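Local coordinates for protein dihydropteroate synthase (PDB 2Y5S) that probably catalyses the condensation of para-aminobenzoate with 6-hydroxymethyl-7,8-dihydropterin diphosphate to form 7,8-dihydropteroate, the precursor of the folates, at residues 27-32 with 46-51; 208-213 with 258-263; 231-236 with 252-257. All coordinates share one frame; numbering follows the deposited sequence. Where two conformers were deposited one is given.

Overall arrangement
The three contacts lie within one TIM barrel. Contact 1 joins strand 24-30 to helix 45-58, and its Leu-29 side chain is about 12 Å from the bound 7,8-dihydropteroate. Contacts 2 and 3 share helix 251-263, and their centres are about 11 Å apart. Met-232 connects them: its SD lies 3.6 Å from Leu-210 CD2 and its CE 3.8 Å from Ala-261 CB. Only contact 3 supplies ligand-pocket residues, namely Gly-231, Lys-235 and Ser-236. Contact 2 lies farther from the ligand, its Leu-213 side chain about 10 Å away, and the second subunit packs against both it and contact 3. Contact 1 is remote, its centre about 27 Å from that of contact 2 and about 19 Å from contact 3's.

Contact 1: residues 27-32 with 46-51; sequences GILNAT and DDALRR
Leu-29 and Ala-48 meet in a beta-alpha unit of the TIM barrel, where strand 24-30 packs against helix 45-58, the next helix modelled after it. The contact rests on one branch of the leucine. Leu-29 has its CG anti to the backbone N (chi1 -171°), which carries the isopropyl group across to the helix. CD1 then reaches the helix backbone, 3.2 Å from Ala-48 O. The other methyl stays farther off, with CD2 3.9 Å from the same oxygen. CD1 also approaches the side of the alanine, 4.4 Å from Ala-48 CB. On the next turn it touches the root of Arg-51, at 3.5 Å from Arg-51 CB. The leucine and arginine side chains run past one another in opposite directions, and the arginine chain bends at its second and third torsions as it leaves. It therefore meets the leucine through its aliphatic base. The contact is small, van der Waals packing of a leucine methyl on a helix carbonyl and the bases of two side chains. Leu-29 continues along the same helix onto Ala-52 and Met-55. In the sheet, the strand is bonded through its backbone to Asp-64 and Gly-66 of strand 62-66 and, from Ile-28, to Val-271 of strand 268-271. Helix 79-93 closes the neighbouring side, touching Ala-31 and Leu-49 through Leu-89.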
loop_
_atom_site.group_PDB
_atom_site.type_symbol
_atom_site.label_atom_id
_atom_site.label_comp_id
_atom_site.label_asym_id
_atom_site.label_seq_id
_atom_site.Cartn_x
_atom_site.Cartn_y
_atom_site.Cartn_z
ATOM N N GLY B 27 -16.990 -3.871 -1.867
ATOM C CA GLY B 27 -17.218 -2.464 -2.191
ATOM C C GLY B 27 -18.389 -1.923 -1.385
ATOM O O GLY B 27 -19.430 -2.564 -1.296
ATOM N N ILE B 28 -18.231 -0.725 -0.835
ATOM C CA ILE B 28 -19.235 -0.142 0.029
ATOM C C ILE B 28 -20.251 0.564 -0.860
ATOM O O ILE B 28 -19.905 1.494 -1.591
ATOM C CB ILE B 28 -18.628 0.864 1.024
ATOM C CG1 ILE B 28 -17.639 0.170 1.973
ATOM C CG2 ILE B 28 -19.746 1.567 1.836
ATOM C CD1 ILE B 28 -16.661 1.157 2.648
ATOM N N LEU B 29 -21.493 0.092 -0.792
ATOM C CA LEU B 29 -22.610 0.689 -1.504
ATOM C C LEU B 29 -23.526 1.340 -0.474
ATOM O O LEU B 29 -24.419 0.702 0.088
ATOM C CB LEU B 29 -23.353 -0.368 -2.323
ATOM C CG LEU B 29 -24.416 0.151 -3.289
ATOM C CD1 LEU B 29 -23.772 0.873 -4.469
ATOM C CD2 LEU B 29 -25.289 -0.997 -3.773
ATOM N N ASN B 30 -23.290 2.616 -0.215
ATOM C CA ASN B 30 -24.148 3.358 0.687
ATOM C C ASN B 30 -25.400 3.752 -0.079
ATOM O O ASN B 30 -25.316 4.476 -1.063
ATOM C CB ASN B 30 -23.419 4.578 1.249
ATOM C CG ASN B 30 -22.403 4.206 2.319
ATOM O OD1 ASN B 30 -22.693 3.402 3.220
ATOM N ND2 ASN B 30 -21.199 4.787 2.230
ATOM N N ALA B 31 -26.548 3.241 0.364
ATOM C CA ALA B 31 -27.845 3.505 -0.268
ATOM C C ALA B 31 -28.532 4.693 0.402
ATOM O O ALA B 31 -29.698 4.613 0.801
ATOM C CB ALA B 31 -28.727 2.262 -0.179
ATOM N N THR B 32 -27.807 5.803 0.484
ATOM C CA THR B 32 -28.206 6.960 1.282
ATOM C C THR B 32 -27.880 8.268 0.535
ATOM O O THR B 32 -26.706 8.555 0.283
ATOM C CB THR B 32 -27.477 6.932 2.654
ATOM O OG1 THR B 32 -26.163 6.368 2.495
ATOM C CG2 THR B 32 -28.251 6.081 3.659
ATOM N N ASP B 46 -31.568 4.062 -8.511
ATOM C CA ASP B 46 -30.856 3.884 -9.784
ATOM C C ASP B 46 -29.420 4.395 -9.670
ATOM O O ASP B 46 -28.516 3.886 -10.316
ATOM C CB ASP B 46 -31.578 4.609 -10.931
ATOM C CG ASP B 46 -32.941 4.000 -11.261
ATOM O OD1 ASP B 46 -33.392 3.083 -10.536
ATOM O OD2 ASP B 46 -33.570 4.447 -12.254
ATOM N N ASP B 47 -29.241 5.415 -8.845
ATOM C CA ASP B 47 -27.938 5.973 -8.544
ATOM C C ASP B 47 -27.057 4.909 -7.877
ATOM O O ASP B 47 -25.891 4.747 -8.228
ATOM C CB ASP B 47 -28.109 7.193 -7.628
ATOM C CG ASP B 47 -27.156 8.312 -7.963
ATOM O OD1 ASP B 47 -25.940 8.115 -7.747
ATOM O OD2 ASP B 47 -27.627 9.376 -8.437
ATOM N N ALA B 48 -27.643 4.164 -6.940
ATOM C CA ALA B 48 -26.940 3.068 -6.249
ATOM C C ALA B 48 -26.665 1.859 -7.161
ATOM O O ALA B 48 -25.635 1.204 -7.015
ATOM C CB ALA B 48 -27.728 2.628 -5.002
ATOM N N LEU B 49 -27.583 1.559 -8.082
ATOM C CA LEU B 49 -27.405 0.430 -9.012
ATOM C C LEU B 49 -26.259 0.673 -9.995
ATOM O O LEU B 49 -25.482 -0.238 -10.296
ATOM C CB LEU B 49 -28.693 0.156 -9.788
ATOM C CG LEU B 49 -29.879 -0.302 -8.949
ATOM C CD1 LEU B 49 -31.101 -0.508 -9.823
ATOM C CD2 LEU B 49 -29.505 -1.582 -8.194
ATOM N N ARG B 50 -26.183 1.895 -10.516
ATOM C CA ARG B 50 -25.063 2.312 -11.370
ATOM C C ARG B 50 -23.748 2.206 -10.614
ATOM O O ARG B 50 -22.725 1.827 -11.178
ATOM C CB ARG B 50 -25.241 3.756 -11.843
ATOM C CG ARG B 50 -26.267 3.936 -12.936
ATOM C CD ARG B 50 -26.333 5.388 -13.375
ATOM N NE ARG B 50 -25.013 6.016 -13.374
ATOM C CZ ARG B 50 -24.575 6.843 -12.428
ATOM N NH1 ARG B 50 -25.354 7.158 -11.402
ATOM N NH2 ARG B 50 -23.356 7.361 -12.510
ATOM N N ARG B 51 -23.789 2.563 -9.331
ATOM C CA ARG B 51 -22.614 2.486 -8.451
ATOM C C ARG B 51 -22.149 1.036 -8.334
ATOM O O ARG B 51 -20.963 0.747 -8.446
ATOM C CB ARG B 51 -22.950 3.035 -7.061
ATOM C CG ARG B 51 -22.000 4.090 -6.521
ATOM C CD ARG B 51 -20.624 3.549 -6.167
ATOM N NE ARG B 51 -19.626 3.796 -7.216
ATOM C CZ ARG B 51 -18.308 3.631 -7.059
ATOM N NH1 ARG B 51 -17.806 3.231 -5.896
ATOM N NH2 ARG B 51 -17.479 3.877 -8.069
#

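Contact 2: residues 208-213 with 258-263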
loop_
_atom_site.group_PDB
_atom_site.type_symbol
_atom_site.label_atom_id
_atom_site.label_comp_id
_atom_site.label_asym_id
_atom_site.label_seq_id
_atom_site.Cartn_x
_atom_site.Cartn_y
_atom_site.Cartn_z
ATOM N N ALA B 208 -2.919 -0.692 17.038
ATOM C CA ALA B 208 -2.572 -1.936 17.754
ATOM C C ALA B 208 -3.295 -3.109 17.082
ATOM O O ALA B 208 -2.715 -4.160 16.810
ATOM C CB ALA B 208 -2.966 -1.843 19.230
ATOM N N LEU B 209 -4.577 -2.911 16.809
ATOM C CA LEU B 209 -5.384 -3.945 16.189
ATOM C C LEU B 209 -4.921 -4.240 14.780
ATOM O O LEU B 209 -4.975 -5.387 14.367
ATOM C CB LEU B 209 -6.865 -3.556 16.187
ATOM C CG LEU B 209 -7.503 -3.490 17.575
ATOM C CD1 LEU B 209 -8.834 -2.738 17.494
ATOM C CD2 LEU B 209 -7.706 -4.876 18.162
ATOM N N LEU B 210 -4.497 -3.223 14.027
ATOM C CA LEU B 210 -4.022 -3.453 12.662
ATOM C C LEU B 210 -2.670 -4.171 12.654
ATOM O O LEU B 210 -2.504 -5.130 11.892
ATOM C CB LEU B 210 -3.945 -2.158 11.872
ATOM C CG LEU B 210 -3.444 -2.225 10.415
ATOM C CD1 LEU B 210 -4.072 -3.394 9.634
ATOM C CD2 LEU B 210 -3.728 -0.906 9.725
ATOM N N ALA B 211 -1.725 -3.726 13.494
ATOM C CA ALA B 211 -0.396 -4.380 13.614
ATOM C C ALA B 211 -0.483 -5.847 14.055
ATOM O O ALA B 211 0.309 -6.683 13.608
ATOM C CB ALA B 211 0.503 -3.608 14.595
ATOM N N ALA B 212 -1.441 -6.137 14.937
ATOM C CA ALA B 212 -1.658 -7.476 15.467
ATOM C C ALA B 212 -2.897 -8.164 14.913
ATOM O O ALA B 212 -3.451 -9.045 15.562
ATOM C CB ALA B 212 -1.747 -7.403 16.990
ATOM N N LEU B 213 -3.327 -7.789 13.710
ATOM C CA LEU B 213 -4.583 -8.291 13.140
ATOM C C LEU B 213 -4.827 -9.813 13.257
ATOM O O LEU B 213 -5.923 -10.232 13.664
ATOM C CB LEU B 213 -4.755 -7.827 11.682
ATOM C CG LEU B 213 -6.156 -7.910 11.063
ATOM C CD1 LEU B 213 -7.127 -6.963 11.748
ATOM C CD2 LEU B 213 -6.157 -7.612 9.576
ATOM N N ALA B 258 -5.602 -1.106 3.727
ATOM C CA ALA B 258 -6.081 -2.373 3.137
ATOM C C ALA B 258 -4.943 -3.340 2.842
ATOM O O ALA B 258 -5.017 -4.530 3.185
ATOM C CB ALA B 258 -6.925 -2.092 1.880
ATOM N N LEU B 259 -3.850 -2.828 2.261
ATOM C CA LEU B 259 -2.651 -3.659 2.036
ATOM C C LEU B 259 -2.044 -4.221 3.295
ATOM O O LEU B 259 -1.652 -5.397 3.348
ATOM C CB LEU B 259 -1.572 -2.861 1.298
ATOM C CG LEU B 259 -1.811 -2.648 -0.194
ATOM C CD1 LEU B 259 -0.935 -1.502 -0.733
ATOM C CD2 LEU B 259 -1.572 -3.977 -0.977
ATOM N N CYS B 260 -1.907 -3.371 4.309
ATOM C CA CYS B 260 -1.451 -3.811 5.614
ATOM C C CYS B 260 -2.333 -4.928 6.173
ATOM O O CYS B 260 -1.839 -5.921 6.709
ATOM C CB CYS B 260 -1.426 -2.631 6.583
ATOM S SG CYS B 260 -0.836 -3.095 8.175
ATOM N N ALA B 261 -3.642 -4.770 6.049
ATOM C CA ALA B 261 -4.571 -5.773 6.555
ATOM C C ALA B 261 -4.375 -7.096 5.827
ATOM O O ALA B 261 -4.330 -8.150 6.465
ATOM C CB ALA B 261 -6.017 -5.301 6.432
ATOM N N VAL B 262 -4.239 -7.063 4.499
ATOM C CA VAL B 262 -4.046 -8.329 3.762
ATOM C C VAL B 262 -2.671 -8.909 4.045
ATOM O O VAL B 262 -2.527 -10.115 4.118
ATOM C CB VAL B 262 -4.335 -8.222 2.224
ATOM C CG1 VAL B 262 -5.777 -7.744 2.001
ATOM C CG2 VAL B 262 -3.340 -7.327 1.504
ATOM N N GLU B 263 -1.665 -8.059 4.246
ATOM C CA GLU B 263 -0.344 -8.545 4.641
ATOM C C GLU B 263 -0.446 -9.283 5.987
ATOM O O GLU B 263 0.254 -10.280 6.228
ATOM C CB GLU B 263 0.651 -7.385 4.727
ATOM C CG GLU B 263 2.116 -7.789 5.021
ATOM C CD GLU B 263 2.763 -8.547 3.872
ATOM O OE1 GLU B 263 2.146 -8.656 2.792
ATOM O OE2 GLU B 263 3.901 -9.033 4.042
#
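Leu-210 and Leu-213 reach two flat peptide groups of helix 251-263, one on either side of the Ala-261 alpha carbon. Leu-210 CD1 stands over a face of the peptide joining Cys-260 to Ala-261, 3.9 Å from Ala-261 N. The next peptide, between Ala-261 and Val-262, is met nearer its edge: Leu-213 CD2 comes within 3.6 Å of Ala-261 O. The same methyl is 3.9 Å from Ala-261 CB, so the alanine is touched at both its carbonyl and its side chain. The thiol of Cys-260 carries the rest of the contact. With SG anti to the backbone N (chi1 -178°), the sulfur is directed at the fork of Leu-210. It lies 3.5 Å from Leu-210 CG and 3.6 Å from Leu-210 CD1, with the other methyl a little farther away. The helices come close here, with Leu-210 CA 6.6 Å from Ala-261 CA, consistent with the small side chain of Ala-261. Every residue that touches is buried. Val-287 of the second subunit packs on both Leu-210 and Cys-260, and Ala-261 also rests on Val-269 of strand 268-271. The arrangement is that of neighbouring helices in the outer layer of a TIM barrel, where helix 204-211 and the turn at its end pack against helix 251-263 beside the subunit interface.

Contact 3: residues 231-236 with 252-257. With 78H (7,8-dihydropteroate), chain P; EDO (1,2-ethanediol), chain S.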
loop_
_atom_site.group_PDB
_atom_site.type_symbol
_atom_site.label_atom_id
_atom_site.label_comp_id
_atom_site.label_asym_id
_atom_site.label_seq_id
_atom_site.Cartn_x
_atom_site.Cartn_y
_atom_site.Cartn_z
ATOM N N GLY B 231 -12.343 -3.247 7.875
ATOM C CA GLY B 231 -12.855 -2.040 7.249
ATOM C C GLY B 231 -12.210 -0.800 7.845
ATOM O O GLY B 231 -12.541 -0.404 8.961
ATOM N N MET B 232 -11.301 -0.175 7.094
ATOM C CA MET B 232 -10.651 1.064 7.538
ATOM C C MET B 232 -10.828 2.237 6.596
ATOM O O MET B 232 -10.334 3.329 6.870
ATOM C CB MET B 232 -9.174 0.776 7.722
ATOM C CG MET B 232 -8.954 -0.179 8.866
ATOM S SD MET B 232 -7.270 -0.700 8.956
ATOM C CE MET B 232 -7.320 -1.919 7.686
ATOM N N SER B 233 -11.564 2.004 5.503
ATOM C CA SER B 233 -11.630 2.929 4.376
ATOM C C SER B 233 -12.128 4.324 4.772
ATOM O O SER B 233 -13.222 4.467 5.305
ATOM C CB SER B 233 -12.507 2.333 3.279
ATOM O OG SER B 233 -12.625 3.209 2.161
ATOM N N ARG B 234 -11.304 5.333 4.490
ATOM C CA ARG B 234 -11.602 6.738 4.761
ATOM C C ARG B 234 -11.801 7.105 6.233
ATOM O O ARG B 234 -12.278 8.187 6.532
ATOM C CB ARG B 234 -12.791 7.217 3.906
ATOM C CG ARG B 234 -12.553 6.979 2.426
ATOM C CD ARG B 234 -13.663 7.558 1.585
ATOM N NE ARG B 234 -13.314 7.569 0.164
ATOM C CZ ARG B 234 -14.188 7.831 -0.805
ATOM N NH1 ARG B 234 -15.469 8.080 -0.513
ATOM N NH2 ARG B 234 -13.792 7.821 -2.074
ATOM N N LYS B 235 -11.374 6.242 7.147
ATOM C CA LYS B 235 -11.725 6.414 8.549
ATOM C C LYS B 235 -10.787 7.379 9.272
ATOM O O LYS B 235 -9.707 7.707 8.781
ATOM C CB LYS B 235 -11.782 5.068 9.250
ATOM C CG LYS B 235 -13.006 4.214 8.860
ATOM C CD LYS B 235 -13.202 3.046 9.818
ATOM C CE LYS B 235 -14.466 2.252 9.483
ATOM N NZ LYS B 235 -14.545 1.011 10.295
ATOM N N SER B 236 -11.230 7.829 10.440
ATOM C CA SER B 236 -10.505 8.785 11.262
ATOM C C SER B 236 -9.114 8.342 11.633
ATOM O O SER B 236 -8.223 9.186 11.726
ATOM C CB SER B 236 -11.283 9.076 12.538
ATOM O OG SER B 236 -12.415 9.833 12.195
ATOM N N ALA B 252 -5.268 7.254 -0.710
ATOM C CA ALA B 252 -3.964 6.577 -0.623
ATOM C C ALA B 252 -3.738 5.959 0.739
ATOM O O ALA B 252 -3.242 4.837 0.843
ATOM C CB ALA B 252 -2.802 7.521 -0.985
ATOM N N ALA B 253 -4.115 6.675 1.798
ATOM C CA ALA B 253 -4.028 6.111 3.138
ATOM C C ALA B 253 -4.904 4.864 3.298
ATOM O O ALA B 253 -4.513 3.921 3.972
ATOM C CB ALA B 253 -4.373 7.167 4.203
ATOM N N SER B 254 -6.076 4.865 2.673
ATOM C CA SER B 254 -7.019 3.723 2.726
ATOM C C SER B 254 -6.455 2.514 1.989
ATOM O O SER B 254 -6.485 1.389 2.487
ATOM C CB SER B 254 -8.380 4.110 2.129
ATOM O OG SER B 254 -8.990 5.183 2.821
ATOM N N VAL B 255 -5.880 2.752 0.816
ATOM C CA VAL B 255 -5.155 1.693 0.114
ATOM C C VAL B 255 -4.032 1.118 0.994
ATOM O O VAL B 255 -3.892 -0.109 1.095
ATOM C CB VAL B 255 -4.608 2.225 -1.234
ATOM C CG1 VAL B 255 -3.691 1.212 -1.900
ATOM C CG2 VAL B 255 -5.774 2.576 -2.152
ATOM N N ALA B 256 -3.243 1.985 1.632
ATOM C CA ALA B 256 -2.151 1.530 2.513
ATOM C C ALA B 256 -2.681 0.636 3.633
ATOM O O ALA B 256 -2.114 -0.433 3.924
ATOM C CB ALA B 256 -1.362 2.740 3.091
ATOM N N ALA B 257 -3.795 1.041 4.232
ATOM C CA ALA B 257 -4.393 0.277 5.326
ATOM C C ALA B 257 -4.919 -1.097 4.857
ATOM O O ALA B 257 -4.689 -2.139 5.507
ATOM C CB ALA B 257 -5.494 1.090 5.993
HETATM O O4 78H P . -15.427 -1.496 9.790
HETATM C C4 78H P . -16.537 -1.956 9.520
HETATM C C5 78H P . -17.649 -1.125 9.271
HETATM N N3 78H P . -16.716 -3.348 9.479
HETATM C C9 78H P . -18.888 -1.747 8.991
HETATM N N5 78H P . -17.524 0.227 9.248
HETATM C C2 78H P . -18.004 -3.907 9.215
HETATM N N8 78H P . -20.018 -0.983 8.731
HETATM N N1 78H P . -19.037 -3.087 8.966
HETATM C C6 78H P . -18.598 1.016 9.048
HETATM N N2 78H P . -18.187 -5.237 9.216
HETATM C C7 78H P . -20.025 0.469 8.939
HETATM C C10 78H P . -18.439 2.507 8.952
HETATM N N11 78H P . -18.426 3.105 10.292
HETATM C C15 78H P . -17.461 3.960 10.601
HETATM C C16 78H P . -16.731 3.814 11.777
HETATM C C17 78H P . -17.175 4.992 9.706
HETATM C C18 78H P . -15.723 4.715 12.072
HETATM C C19 78H P . -16.163 5.896 10.003
HETATM C C20 78H P . -15.443 5.758 11.187
HETATM C C21 78H P . -14.304 6.734 11.501
HETATM O O22 78H P . -13.529 6.392 12.398
HETATM O O23 78H P . -14.130 7.735 10.771
HETATM C C1 EDO S . -16.075 8.053 6.034
HETATM O O1 EDO S . -15.445 8.702 7.140
HETATM C C2 EDO S . -16.166 6.560 6.314
HETATM O O2 EDO S . -17.429 6.064 5.862
#
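With OG of Ser-254 beside its backbone N (chi1 -60°) and the Met-232 chain bent at chi3 (-80°), both side chains meet their partners where helix 251-263 faces the loop that follows strand 229-230 of the TIM barrel. The serine OG accepts the backbone N-H of Arg-234 at 2.9 Å from Arg-234 N, with an angle of 159°. The same hydroxyl is also hydrogen-bonded to Arg-250 O, just before the first residue of the helix, so two hydrogen bonds grip the oxygen. The methionine reaches the helix at Ala-257, its SD 3.9 Å from Ala-257 CB, and the bend turns CE over to Ala-257 O at 3.4 Å. Met-232 and Arg-234 both belong to a type II beta turn from Met-232 to Lys-235, closed by the bond from Lys-235 N to Met-232 O. Ser-233 OG is hydrogen-bonded to His-272 ND1, and Arg-234 NH2 forms a salt bridge with Asp-273. The turn delivers Lys-235 and Ser-236 to the pocket. Lys-235 runs extended over one face of the benzoate ring of 7,8-dihydropteroate, its CE 3.6 Å from C15. Its NZ is shared by Gly-231 O, Phe-196 O and the pterin, with O4 of the ligand 2.7 Å from Lys-235 NZ. At the far end of the ligand, where helix 236-239 begins, Ser-236 N donates to the carboxylate, 2.9 Å from O23.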